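Local coordinates for protein 4-amino-4-deoxy-L-arabinose transferase or related glycosyltransferases of PMT family (Cupriavidus metallidurans, PDB 5EZM) that probably transfers an aminoarabinose sugar from a polyprenyl-phosphate carrier to lipid A, as a zinc-binding integral membrane glycosyltransferase of the GT-C fold, at residues A[90-95]-A[156-161]; A[381-386]-A[415-420]; A[530-535]-A[566-571]; A[425-430]-A[439-444]. One frame throughout, in Å; residues are numbered along the deposited sequence.

Contact 1 (A[90-95]-A[156-161]); sequences PFHMWV and HFNTLD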
loop_
_atom_site.group_PDB
_atom_site.type_symbol
_atom_site.label_atom_id
_atom_site.label_comp_id
_atom_site.label_asym_id
_atom_site.label_seq_id
_atom_site.Cartn_x
_atom_site.Cartn_y
_atom_site.Cartn_z
ATOM N N PRO A 90 -11.759 -1.309 -9.098
ATOM C CA PRO A 90 -11.518 -2.740 -8.840
ATOM C C PRO A 90 -10.195 -3.345 -9.303
ATOM O O PRO A 90 -10.012 -4.548 -9.086
ATOM C CB PRO A 90 -12.668 -3.383 -9.618
ATOM C CG PRO A 90 -12.766 -2.530 -10.833
ATOM C CD PRO A 90 -12.453 -1.115 -10.385
ATOM N N PHE A 91 -9.278 -2.596 -9.921
ATOM C CA PHE A 91 -8.116 -3.238 -10.539
ATOM C C PHE A 91 -7.277 -3.995 -9.513
ATOM O O PHE A 91 -6.856 -5.134 -9.755
ATOM C CB PHE A 91 -7.258 -2.213 -11.277
ATOM C CG PHE A 91 -5.980 -2.788 -11.827
ATOM C CD1 PHE A 91 -6.007 -3.670 -12.896
ATOM C CD2 PHE A 91 -4.756 -2.457 -11.271
ATOM C CE1 PHE A 91 -4.835 -4.209 -13.404
ATOM C CE2 PHE A 91 -3.584 -2.993 -11.776
ATOM C CZ PHE A 91 -3.624 -3.868 -12.845
ATOM N N HIS A 92 -7.016 -3.374 -8.361
ATOM C CA HIS A 92 -6.298 -4.066 -7.295
ATOM C C HIS A 92 -6.977 -5.386 -6.951
ATOM O O HIS A 92 -6.312 -6.417 -6.782
ATOM C CB HIS A 92 -6.206 -3.164 -6.061
ATOM C CG HIS A 92 -5.507 -3.792 -4.896
ATOM N ND1 HIS A 92 -4.201 -3.496 -4.564
ATOM C CD2 HIS A 92 -5.933 -4.691 -3.976
ATOM C CE1 HIS A 92 -3.852 -4.188 -3.495
ATOM N NE2 HIS A 92 -4.885 -4.923 -3.118
ATOM N N MET A 93 -8.310 -5.376 -6.875
ATOM C CA MET A 93 -9.036 -6.602 -6.567
ATOM C C MET A 93 -8.932 -7.608 -7.704
ATOM O O MET A 93 -8.797 -8.809 -7.458
ATOM C CB MET A 93 -10.498 -6.284 -6.250
ATOM C CG MET A 93 -10.702 -5.756 -4.837
ATOM S SD MET A 93 -10.057 -4.087 -4.586
ATOM C CE MET A 93 -11.419 -3.104 -5.206
ATOM N N TRP A 94 -8.991 -7.141 -8.955
ATOM C CA TRP A 94 -8.798 -8.038 -10.090
ATOM C C TRP A 94 -7.467 -8.773 -9.983
ATOM O O TRP A 94 -7.407 -10.005 -10.116
ATOM C CB TRP A 94 -8.869 -7.252 -11.398
ATOM C CG TRP A 94 -10.228 -6.746 -11.730
ATOM C CD1 TRP A 94 -11.407 -7.108 -11.141
ATOM C CD2 TRP A 94 -10.560 -5.781 -12.735
ATOM N NE1 TRP A 94 -12.454 -6.427 -11.721
ATOM C CE2 TRP A 94 -11.961 -5.606 -12.701
ATOM C CE3 TRP A 94 -9.809 -5.049 -13.662
ATOM C CZ2 TRP A 94 -12.624 -4.729 -13.556
ATOM C CZ3 TRP A 94 -10.473 -4.175 -14.513
ATOM C CH2 TRP A 94 -11.865 -4.023 -14.452
ATOM N N VAL A 95 -6.389 -8.029 -9.724
ATOM C CA VAL A 95 -5.070 -8.647 -9.620
ATOM C C VAL A 95 -5.040 -9.636 -8.464
ATOM O O VAL A 95 -4.597 -10.783 -8.616
ATOM C CB VAL A 95 -3.980 -7.571 -9.471
ATOM C CG1 VAL A 95 -2.616 -8.225 -9.312
ATOM C CG2 VAL A 95 -3.993 -6.634 -10.672
ATOM N N HIS A 156 5.159 -4.056 0.598
ATOM C CA HIS A 156 4.834 -5.285 1.312
ATOM C C HIS A 156 3.616 -5.138 2.217
ATOM O O HIS A 156 3.394 -5.982 3.093
ATOM C CB HIS A 156 6.038 -5.759 2.123
ATOM C CG HIS A 156 7.128 -6.343 1.287
ATOM N ND1 HIS A 156 7.811 -5.611 0.342
ATOM C CD2 HIS A 156 7.642 -7.594 1.240
ATOM C CE1 HIS A 156 8.708 -6.383 -0.246
ATOM N NE2 HIS A 156 8.626 -7.591 0.282
ATOM N N PHE A 157 2.816 -4.093 2.019
ATOM C CA PHE A 157 1.653 -3.824 2.856
ATOM C C PHE A 157 0.434 -3.691 1.957
ATOM O O PHE A 157 0.374 -2.781 1.125
ATOM C CB PHE A 157 1.862 -2.555 3.685
ATOM C CG PHE A 157 0.810 -2.334 4.726
ATOM C CD1 PHE A 157 0.884 -2.981 5.948
ATOM C CD2 PHE A 157 -0.254 -1.478 4.486
ATOM C CE1 PHE A 157 -0.085 -2.783 6.911
ATOM C CE2 PHE A 157 -1.223 -1.272 5.447
ATOM C CZ PHE A 157 -1.139 -1.927 6.661
ATOM N N ASN A 158 -0.534 -4.590 2.129
ATOM C CA ASN A 158 -1.650 -4.693 1.195
ATOM C C ASN A 158 -2.566 -3.477 1.259
ATOM O O ASN A 158 -3.516 -3.441 2.046
ATOM C CB ASN A 158 -2.454 -5.971 1.458
ATOM C CG ASN A 158 -3.543 -6.192 0.431
ATOM O OD1 ASN A 158 -3.489 -5.652 -0.674
ATOM N ND2 ASN A 158 -4.539 -6.992 0.789
ATOM N N THR A 159 -2.288 -2.485 0.416
ATOM C CA THR A 159 -3.120 -1.298 0.297
ATOM C C THR A 159 -3.096 -0.849 -1.157
ATOM O O THR A 159 -2.188 -1.194 -1.914
ATOM C CB THR A 159 -2.639 -0.172 1.222
ATOM O OG1 THR A 159 -3.579 0.907 1.191
ATOM C CG2 THR A 159 -1.280 0.342 0.775
ATOM N N LEU A 160 -4.111 -0.074 -1.545
ATOM C CA LEU A 160 -4.211 0.363 -2.936
ATOM C C LEU A 160 -3.136 1.373 -3.312
ATOM O O LEU A 160 -2.838 1.528 -4.503
ATOM C CB LEU A 160 -5.591 0.965 -3.204
ATOM C CG LEU A 160 -6.651 0.029 -3.782
ATOM C CD1 LEU A 160 -6.761 -1.238 -2.959
ATOM C CD2 LEU A 160 -7.988 0.737 -3.853
ATOM N N ASP A 161 -2.537 2.043 -2.326
ATOM C CA ASP A 161 -1.616 3.135 -2.617
ATOM C C ASP A 161 -0.368 2.657 -3.351
ATOM O O ASP A 161 0.170 3.387 -4.191
ATOM C CB ASP A 161 -1.240 3.850 -1.319
ATOM C CG ASP A 161 -2.447 4.445 -0.616
ATOM O OD1 ASP A 161 -3.294 5.054 -1.305
ATOM O OD2 ASP A 161 -2.556 4.294 0.620
HETATM O O HOH W 1 -5.489 -7.697 -1.781
#

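Contact 2 (A[381-386]-A[415-420]); sequences IVAACG and VAFVVM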
loop_
_atom_site.group_PDB
_atom_site.type_symbol
_atom_site.label_atom_id
_atom_site.label_comp_id
_atom_site.label_asym_id
_atom_site.label_seq_id
_atom_site.Cartn_x
_atom_site.Cartn_y
_atom_site.Cartn_z
ATOM N N ILE A 381 25.205 7.706 12.122
ATOM C CA ILE A 381 24.764 8.459 13.293
ATOM C C ILE A 381 23.274 8.242 13.536
ATOM O O ILE A 381 22.866 7.763 14.600
ATOM C CB ILE A 381 25.095 9.953 13.138
ATOM C CG1 ILE A 381 26.607 10.181 13.223
ATOM C CG2 ILE A 381 24.369 10.767 14.203
ATOM C CD1 ILE A 381 27.013 11.643 13.147
ATOM N N VAL A 382 22.438 8.581 12.547
ATOM C CA VAL A 382 20.996 8.538 12.796
ATOM C C VAL A 382 20.523 7.111 13.063
ATOM O O VAL A 382 19.630 6.896 13.893
ATOM C CB VAL A 382 20.216 9.200 11.642
ATOM C CG1 VAL A 382 20.709 8.715 10.325
ATOM C CG2 VAL A 382 18.727 8.929 11.764
ATOM N N ALA A 383 21.123 6.112 12.409
ATOM C CA ALA A 383 20.758 4.728 12.712
ATOM C C ALA A 383 21.169 4.344 14.132
ATOM O O ALA A 383 20.439 3.623 14.821
ATOM C CB ALA A 383 21.384 3.773 11.698
ATOM N N ALA A 384 22.332 4.817 14.588
ATOM C CA ALA A 384 22.724 4.577 15.974
ATOM C C ALA A 384 21.755 5.245 16.944
ATOM O O ALA A 384 21.467 4.707 18.021
ATOM C CB ALA A 384 24.153 5.069 16.211
ATOM N N CYS A 385 21.241 6.423 16.579
ATOM C CA CYS A 385 20.217 7.062 17.397
ATOM C C CYS A 385 18.935 6.241 17.413
ATOM O O CYS A 385 18.255 6.163 18.442
ATOM C CB CYS A 385 19.944 8.477 16.891
ATOM S SG CYS A 385 21.259 9.657 17.260
ATOM N N GLY A 386 18.583 5.628 16.280
ATOM C CA GLY A 386 17.460 4.708 16.275
ATOM C C GLY A 386 17.685 3.527 17.197
ATOM O O GLY A 386 16.761 3.073 17.878
ATOM N N VAL A 415 17.053 -4.719 16.540
ATOM C CA VAL A 415 17.716 -5.572 15.558
ATOM C C VAL A 415 17.743 -4.890 14.194
ATOM O O VAL A 415 18.753 -4.940 13.479
ATOM C CB VAL A 415 17.027 -6.950 15.490
ATOM C CG1 VAL A 415 17.491 -7.729 14.267
ATOM C CG2 VAL A 415 17.305 -7.746 16.756
ATOM N N ALA A 416 16.642 -4.231 13.821
ATOM C CA ALA A 416 16.586 -3.551 12.529
ATOM C C ALA A 416 17.667 -2.479 12.423
ATOM O O ALA A 416 18.419 -2.428 11.440
ATOM C CB ALA A 416 15.197 -2.948 12.313
ATOM N N PHE A 417 17.773 -1.614 13.433
ATOM C CA PHE A 417 18.824 -0.604 13.374
ATOM C C PHE A 417 20.210 -1.234 13.448
ATOM O O PHE A 417 21.173 -0.674 12.909
ATOM C CB PHE A 417 18.632 0.433 14.480
ATOM C CG PHE A 417 17.531 1.417 14.193
ATOM C CD1 PHE A 417 17.660 2.334 13.163
ATOM C CD2 PHE A 417 16.368 1.418 14.946
ATOM C CE1 PHE A 417 16.650 3.236 12.890
ATOM C CE2 PHE A 417 15.353 2.319 14.678
ATOM C CZ PHE A 417 15.494 3.230 13.649
ATOM N N VAL A 418 20.332 -2.403 14.081
ATOM C CA VAL A 418 21.632 -3.064 14.145
ATOM C C VAL A 418 22.052 -3.549 12.760
ATOM O O VAL A 418 23.198 -3.351 12.343
ATOM C CB VAL A 418 21.616 -4.210 15.173
ATOM C CG1 VAL A 418 22.807 -5.133 14.963
ATOM C CG2 VAL A 418 21.655 -3.644 16.582
ATOM N N VAL A 419 21.135 -4.179 12.020
ATOM C CA VAL A 419 21.503 -4.635 10.682
ATOM C C VAL A 419 21.736 -3.441 9.762
ATOM O O VAL A 419 22.596 -3.497 8.871
ATOM C CB VAL A 419 20.454 -5.620 10.115
ATOM C CG1 VAL A 419 19.071 -5.044 10.167
ATOM C CG2 VAL A 419 20.793 -6.019 8.685
ATOM N N MET A 420 21.013 -2.336 9.973
ATOM C CA MET A 420 21.347 -1.106 9.258
ATOM C C MET A 420 22.792 -0.697 9.525
ATOM O O MET A 420 23.545 -0.383 8.594
ATOM C CB MET A 420 20.398 0.022 9.655
ATOM C CG MET A 420 18.976 -0.147 9.169
ATOM S SD MET A 420 17.941 1.246 9.656
ATOM C CE MET A 420 16.310 0.566 9.357
#

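Contact 3 (A[530-535]-A[566-571]); sequences KLWKNG and VVVANV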
loop_
_atom_site.group_PDB
_atom_site.type_symbol
_atom_site.label_atom_id
_atom_site.label_comp_id
_atom_site.label_asym_id
_atom_site.label_seq_id
_atom_site.Cartn_x
_atom_site.Cartn_y
_atom_site.Cartn_z
ATOM N N LYS A 530 -34.088 -9.100 19.098
ATOM C CA LYS A 530 -35.159 -10.020 18.733
ATOM C C LYS A 530 -34.654 -11.113 17.800
ATOM O O LYS A 530 -35.031 -12.283 17.945
ATOM C CB LYS A 530 -36.312 -9.253 18.088
ATOM C CG LYS A 530 -36.915 -8.194 18.992
ATOM C CD LYS A 530 -37.562 -8.817 20.215
ATOM C CE LYS A 530 -37.941 -7.754 21.229
ATOM N NZ LYS A 530 -36.744 -7.006 21.709
ATOM N N LEU A 531 -33.801 -10.754 16.834
ATOM C CA LEU A 531 -33.179 -11.780 16.004
ATOM C C LEU A 531 -32.341 -12.735 16.841
ATOM O O LEU A 531 -32.236 -13.923 16.518
ATOM C CB LEU A 531 -32.308 -11.138 14.926
ATOM C CG LEU A 531 -32.914 -10.954 13.536
ATOM C CD1 LEU A 531 -31.895 -10.310 12.612
ATOM C CD2 LEU A 531 -33.373 -12.287 12.976
ATOM N N TRP A 532 -31.753 -12.234 17.926
ATOM C CA TRP A 532 -30.808 -13.004 18.724
ATOM C C TRP A 532 -31.522 -13.969 19.656
ATOM O O TRP A 532 -31.047 -15.089 19.874
ATOM C CB TRP A 532 -29.922 -12.044 19.515
ATOM C CG TRP A 532 -28.852 -12.690 20.333
ATOM C CD1 TRP A 532 -28.871 -12.915 21.679
ATOM C CD2 TRP A 532 -27.588 -13.171 19.862
ATOM N NE1 TRP A 532 -27.702 -13.515 22.072
ATOM C CE2 TRP A 532 -26.894 -13.679 20.977
ATOM C CE3 TRP A 532 -26.976 -13.226 18.606
ATOM C CZ2 TRP A 532 -25.624 -14.233 20.875
ATOM C CZ3 TRP A 532 -25.712 -13.778 18.508
ATOM C CH2 TRP A 532 -25.052 -14.277 19.634
ATOM N N LYS A 533 -32.661 -13.556 20.211
ATOM C CA LYS A 533 -33.404 -14.393 21.141
ATOM C C LYS A 533 -34.455 -15.258 20.464
ATOM O O LYS A 533 -34.868 -16.268 21.045
ATOM C CB LYS A 533 -34.078 -13.527 22.210
ATOM C CG LYS A 533 -33.104 -12.886 23.185
ATOM C CD LYS A 533 -33.828 -12.179 24.317
ATOM C CE LYS A 533 -34.598 -10.975 23.811
ATOM N NZ LYS A 533 -35.229 -10.223 24.933
ATOM N N ASN A 534 -34.897 -14.899 19.257
ATOM C CA ASN A 534 -35.953 -15.641 18.587
ATOM C C ASN A 534 -35.576 -16.168 17.212
ATOM O O ASN A 534 -36.275 -17.048 16.700
ATOM C CB ASN A 534 -37.216 -14.774 18.454
ATOM C CG ASN A 534 -37.789 -14.368 19.801
ATOM O OD1 ASN A 534 -37.418 -13.335 20.358
ATOM N ND2 ASN A 534 -38.700 -15.182 20.332
ATOM N N GLY A 535 -34.506 -15.669 16.605
ATOM C CA GLY A 535 -34.111 -16.100 15.282
ATOM C C GLY A 535 -33.353 -17.411 15.305
ATOM O O GLY A 535 -33.414 -18.189 16.261
ATOM N N VAL A 566 -14.924 -9.736 21.271
ATOM C CA VAL A 566 -15.626 -10.820 21.945
ATOM C C VAL A 566 -16.540 -11.469 20.917
ATOM O O VAL A 566 -17.261 -10.769 20.191
ATOM C CB VAL A 566 -16.437 -10.312 23.152
ATOM C CG1 VAL A 566 -17.073 -11.476 23.900
ATOM C CG2 VAL A 566 -15.566 -9.479 24.076
ATOM N N VAL A 567 -16.499 -12.797 20.845
ATOM C CA VAL A 567 -17.273 -13.570 19.880
ATOM C C VAL A 567 -18.181 -14.511 20.653
ATOM O O VAL A 567 -17.699 -15.381 21.396
ATOM C CB VAL A 567 -16.371 -14.353 18.913
ATOM C CG1 VAL A 567 -17.220 -15.104 17.897
ATOM C CG2 VAL A 567 -15.396 -13.411 18.219
ATOM N N VAL A 568 -19.492 -14.351 20.462
ATOM C CA VAL A 568 -20.500 -15.023 21.269
ATOM C C VAL A 568 -21.458 -15.789 20.361
ATOM O O VAL A 568 -21.462 -15.629 19.140
ATOM C CB VAL A 568 -21.282 -14.030 22.150
ATOM C CG1 VAL A 568 -20.330 -13.255 23.049
ATOM C CG2 VAL A 568 -22.082 -13.079 21.279
ATOM N N ALA A 569 -22.279 -16.630 20.990
ATOM C CA ALA A 569 -23.355 -17.348 20.323
ATOM C C ALA A 569 -24.627 -17.231 21.157
ATOM O O ALA A 569 -24.581 -16.931 22.354
ATOM C CB ALA A 569 -23.003 -18.824 20.101
ATOM N N ASN A 570 -25.771 -17.451 20.510
ATOM C CA ASN A 570 -27.063 -17.348 21.181
ATOM C C ASN A 570 -27.604 -18.692 21.644
ATOM O O ASN A 570 -28.705 -18.742 22.201
ATOM C CB ASN A 570 -28.095 -16.660 20.276
ATOM C CG ASN A 570 -28.331 -17.400 18.978
ATOM O OD1 ASN A 570 -27.578 -18.305 18.612
ATOM N ND2 ASN A 570 -29.377 -17.003 18.261
ATOM N N VAL A 571 -26.865 -19.776 21.429
ATOM C CA VAL A 571 -27.198 -21.082 21.980
ATOM C C VAL A 571 -25.971 -21.612 22.709
ATOM O O VAL A 571 -24.837 -21.429 22.252
ATOM C CB VAL A 571 -27.676 -22.064 20.889
ATOM C CG1 VAL A 571 -28.949 -21.550 20.240
ATOM C CG2 VAL A 571 -26.607 -22.265 19.843
#

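Contact 4 (A[425-430]-A[439-444]); sequences AVARLL and VAVYAM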
loop_
_atom_site.group_PDB
_atom_site.type_symbol
_atom_site.label_atom_id
_atom_site.label_comp_id
_atom_site.label_asym_id
_atom_site.label_seq_id
_atom_site.Cartn_x
_atom_site.Cartn_y
_atom_site.Cartn_z
ATOM N N ALA A 425 28.544 -0.296 7.937
ATOM C CA ALA A 425 29.946 -0.593 8.212
ATOM C C ALA A 425 30.599 -1.318 7.041
ATOM O O ALA A 425 31.677 -0.926 6.575
ATOM C CB ALA A 425 30.061 -1.419 9.493
ATOM N N VAL A 426 29.958 -2.380 6.548
ATOM C CA VAL A 426 30.550 -3.110 5.431
ATOM C C VAL A 426 30.559 -2.252 4.168
ATOM O O VAL A 426 31.463 -2.378 3.332
ATOM C CB VAL A 426 29.829 -4.458 5.219
ATOM C CG1 VAL A 426 28.338 -4.268 5.176
ATOM C CG2 VAL A 426 30.313 -5.137 3.951
ATOM N N ALA A 427 29.588 -1.346 4.018
ATOM C CA ALA A 427 29.633 -0.407 2.900
ATOM C C ALA A 427 30.854 0.500 3.000
ATOM O O ALA A 427 31.525 0.768 1.994
ATOM C CB ALA A 427 28.352 0.423 2.851
ATOM N N ARG A 428 31.160 0.977 4.209
ATOM C CA ARG A 428 32.375 1.763 4.403
ATOM C C ARG A 428 33.618 0.938 4.094
ATOM O O ARG A 428 34.605 1.465 3.569
ATOM C CB ARG A 428 32.431 2.308 5.831
ATOM C CG ARG A 428 33.673 3.139 6.128
ATOM C CD ARG A 428 33.824 4.274 5.129
ATOM N NE ARG A 428 35.013 5.079 5.389
ATOM C CZ ARG A 428 36.208 4.846 4.855
ATOM N NH1 ARG A 428 36.380 3.824 4.026
ATOM N NH2 ARG A 428 37.234 5.633 5.152
ATOM N N LEU A 429 33.591 -0.359 4.409
ATOM C CA LEU A 429 34.720 -1.214 4.053
ATOM C C LEU A 429 34.837 -1.395 2.544
ATOM O O LEU A 429 35.949 -1.539 2.023
ATOM C CB LEU A 429 34.599 -2.574 4.741
ATOM C CG LEU A 429 35.038 -2.628 6.206
ATOM C CD1 LEU A 429 34.892 -4.042 6.757
ATOM C CD2 LEU A 429 36.468 -2.128 6.360
ATOM N N LEU A 430 33.715 -1.385 1.829
ATOM C CA LEU A 430 33.717 -1.551 0.382
ATOM C C LEU A 430 33.874 -0.236 -0.370
ATOM O O LEU A 430 33.924 -0.252 -1.604
ATOM C CB LEU A 430 32.430 -2.252 -0.072
ATOM C CG LEU A 430 32.448 -3.782 -0.163
ATOM C CD1 LEU A 430 33.470 -4.244 -1.190
ATOM C CD2 LEU A 430 32.726 -4.423 1.187
ATOM N N VAL A 439 27.364 1.834 -2.212
ATOM C CA VAL A 439 25.954 2.210 -2.189
ATOM C C VAL A 439 25.069 0.974 -2.297
ATOM O O VAL A 439 23.996 0.912 -1.689
ATOM C CB VAL A 439 25.652 3.229 -3.307
ATOM C CG1 VAL A 439 24.178 3.576 -3.336
ATOM C CG2 VAL A 439 26.468 4.489 -3.110
ATOM N N ALA A 440 25.503 -0.031 -3.062
ATOM C CA ALA A 440 24.715 -1.254 -3.201
ATOM C C ALA A 440 24.620 -2.005 -1.878
ATOM O O ALA A 440 23.528 -2.407 -1.454
ATOM C CB ALA A 440 25.322 -2.148 -4.283
ATOM N N VAL A 441 25.759 -2.201 -1.208
ATOM C CA VAL A 441 25.760 -2.886 0.081
ATOM C C VAL A 441 24.974 -2.087 1.115
ATOM O O VAL A 441 24.208 -2.649 1.907
ATOM C CB VAL A 441 27.207 -3.140 0.540
ATOM C CG1 VAL A 441 27.221 -3.748 1.921
ATOM C CG2 VAL A 441 27.923 -4.046 -0.452
ATOM N N TYR A 442 25.152 -0.764 1.119
ATOM C CA TYR A 442 24.430 0.097 2.053
ATOM C C TYR A 442 22.921 -0.010 1.848
ATOM O O TYR A 442 22.159 -0.180 2.809
ATOM C CB TYR A 442 24.920 1.534 1.876
ATOM C CG TYR A 442 24.025 2.627 2.410
ATOM C CD1 TYR A 442 24.177 3.106 3.702
ATOM C CD2 TYR A 442 23.053 3.212 1.604
ATOM C CE1 TYR A 442 23.376 4.120 4.187
ATOM C CE2 TYR A 442 22.246 4.225 2.078
ATOM C CZ TYR A 442 22.412 4.675 3.371
ATOM O OH TYR A 442 21.612 5.684 3.850
ATOM N N ALA A 443 22.470 0.073 0.594
ATOM C CA ALA A 443 21.045 -0.036 0.303
ATOM C C ALA A 443 20.504 -1.410 0.675
ATOM O O ALA A 443 19.372 -1.525 1.159
ATOM C CB ALA A 443 20.785 0.255 -1.174
ATOM N N MET A 444 21.291 -2.467 0.446
ATOM C CA MET A 444 20.866 -3.799 0.868
ATOM C C MET A 444 20.713 -3.872 2.383
ATOM O O MET A 444 19.742 -4.451 2.894
ATOM C CB MET A 444 21.860 -4.849 0.376
ATOM C CG MET A 444 21.614 -6.244 0.924
ATOM S SD MET A 444 20.048 -6.957 0.385
ATOM C CE MET A 444 20.377 -7.268 -1.348
#

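Contact 1 (A[90-95]-A[156-161])
Both His92 and Asn158 have CG trans to the main-chain nitrogen (chi1 179° and -174°), and these extended torsions carry to each other an imidazole from the first turn of helix 91-103 and an amide from the loop that leads into helix 160-178. The ring and the amide are nearly coplanar, 17° apart, and Asn158 OD1 sits at the ring edge, 2.9 Å from His92 NE2. The hydrogen bond is nonetheless weak, because the N-H does not aim straight at the oxygen. A water bridges the same two groups: it accepts from Asn158 ND2 at 2.8 Å and lies 3.1 Å from His92 NE2. The other ring nitrogen, ND1, is hydrogen-bonded to Thr163 OG1, so both nitrogens have partners in a buried setting. Helix 91-103 is thereby tied to the start of helix 160-178, deep in the helical GT-C body and near the zinc ligand Glu87. Leu160 adds an apolar component, laying CD1 over one face of the imidazole, 3.7 Å from the His92 ring centroid, as a CH-pi contact. A leucine in place of His92 would probably leave Asn158 OD1 and the Thr163 hydroxyl without their nitrogen partners.

Contact 2 (A[381-386]-A[415-420])
Phe417 lays its ring flat against the backbone of Gly386, with Gly386 CA almost exactly above the centre of the ring, 3.5 Å from the Phe417 centroid and 9° off the ring normal. The rotamer explains this: CG stands trans to the carbonyl carbon (chi1 -76°), which carries the ring across to helix 369-389, and chi2 of -68° turns its face to Gly386. Gly386 has no side chain, and a CB there would point at the ring, so the two surfaces can meet directly. One turn earlier, Ala383 approaches with its carbonyl oxygen 3.5 Å from Phe417 CD1, its CB farther off at 4.3 Å from the same atom. Ala383 CB also lies 4.4 Å from Met420 CB. Met420 touches only through this base, and the rest of its nearly straight chain runs on to meet Met446 and Phe450 of helix 435-456. The two helices run close to antiparallel, their local axes 8.7 Å apart, in predicted membrane-spanning segments. No hydrogen bond crosses between these segments. Cohesion therefore comes from dispersion and a CH-pi contact that depend on closeness of fit, consistent with a buried, apolar interface between membrane-spanning helices.

Contact 3 (A[530-535]-A[566-571])
Asn570 ND2 serves two backbone carbonyls: it donates to Trp532 O at 3.0 Å, with an N-H...O angle of 161°, and also to Gln536 O. The carbonyl of Trp532 lies near the plane of the asparagine amide, while OD1 of the same side chain accepts from Ala538 N, so three bonds fix the amide's rotation. The chi1 of 60° puts CG of Asn570 between its own N and carbonyl carbon, turning the amide toward the helix end while CB stays over the indole. That CB lies 3.5 Å from the centroid of the six-membered ring of Trp532, over one face, in a CH-pi contact. The indole reaches on toward the strand, where Trp532 CH2 meets Val568 CG2 at 3.6 Å. Further contacts to Phe528, Ala540, Leu554 and Met556 help to enclose the ring. An alanine at Trp532 would probably open a gap between helix and sheet, leaving Val568 and the CB of Asn570 without their aromatic partner. What results is a helix, 525-534, anchored by one large aromatic side chain on the mixed five-stranded sheet of the C-terminal domain, as in alpha/beta folds.

Contact 4 (A[425-430]-A[439-444])
Val426 and Val441 meet through their CG1 methyls, 3.5 Å apart, the two side chains crossing at about a right angle. Val441 CG1 extends trans to the main-chain nitrogen (chi1 175°), which carries that methyl across to helix 403-430. Beside this pair the backbones come closest, and Ala427 CB rests 3.7 Å from Tyr442 CB, so the small methyl packs against the root of the tyrosine while the phenol leads away. Local axes 8.0 Å apart, with N-to-C directions differing by 175°, make this a tight antiparallel hairpin of two predicted transmembrane helices joined by a short connection. Between the two close pairs lies a longer contact, Ala427 CB standing 4.4 Å from Val441 CB. The loose side is at Leu430: its side chain starts out toward the partner helix yet makes no close contact with it, and bound monoacylglycerol-like lipid molecules touch both Leu430 and Val441, so lipid borders this flank. Ser438, just ahead of the second segment, hydrogen-bonds to the carbonyl of Ala427 near the turn. Tyr442 gives its hydroxyl to Pro298 O and sets its ring edge-to-face with Trp372 of helix 369-389, while Ala440 and Ala443 pack on helix 135-147.

Contacts 2 and 4 belong together: both use helix 403-430, which packs on helix 369-389 in contact 2 and on helix 435-456 in contact 4. Their centres lie about 14 Å apart and their nearest atoms about 5 Å. Contact 1 sits near the centre of the folded chain, about 7 Å from it, its own centre about 31 Å from that of contact 2 and about 33 Å from that of contact 4. It is also the one near the zinc site, the side chain of Leu160 being about 8 Å from that of the ligand Glu87. Contact 3, in the C-terminal domain, is about 35 Å from contact 1 and about 60 Å from contact 4, centre to centre, away from the annotated sites.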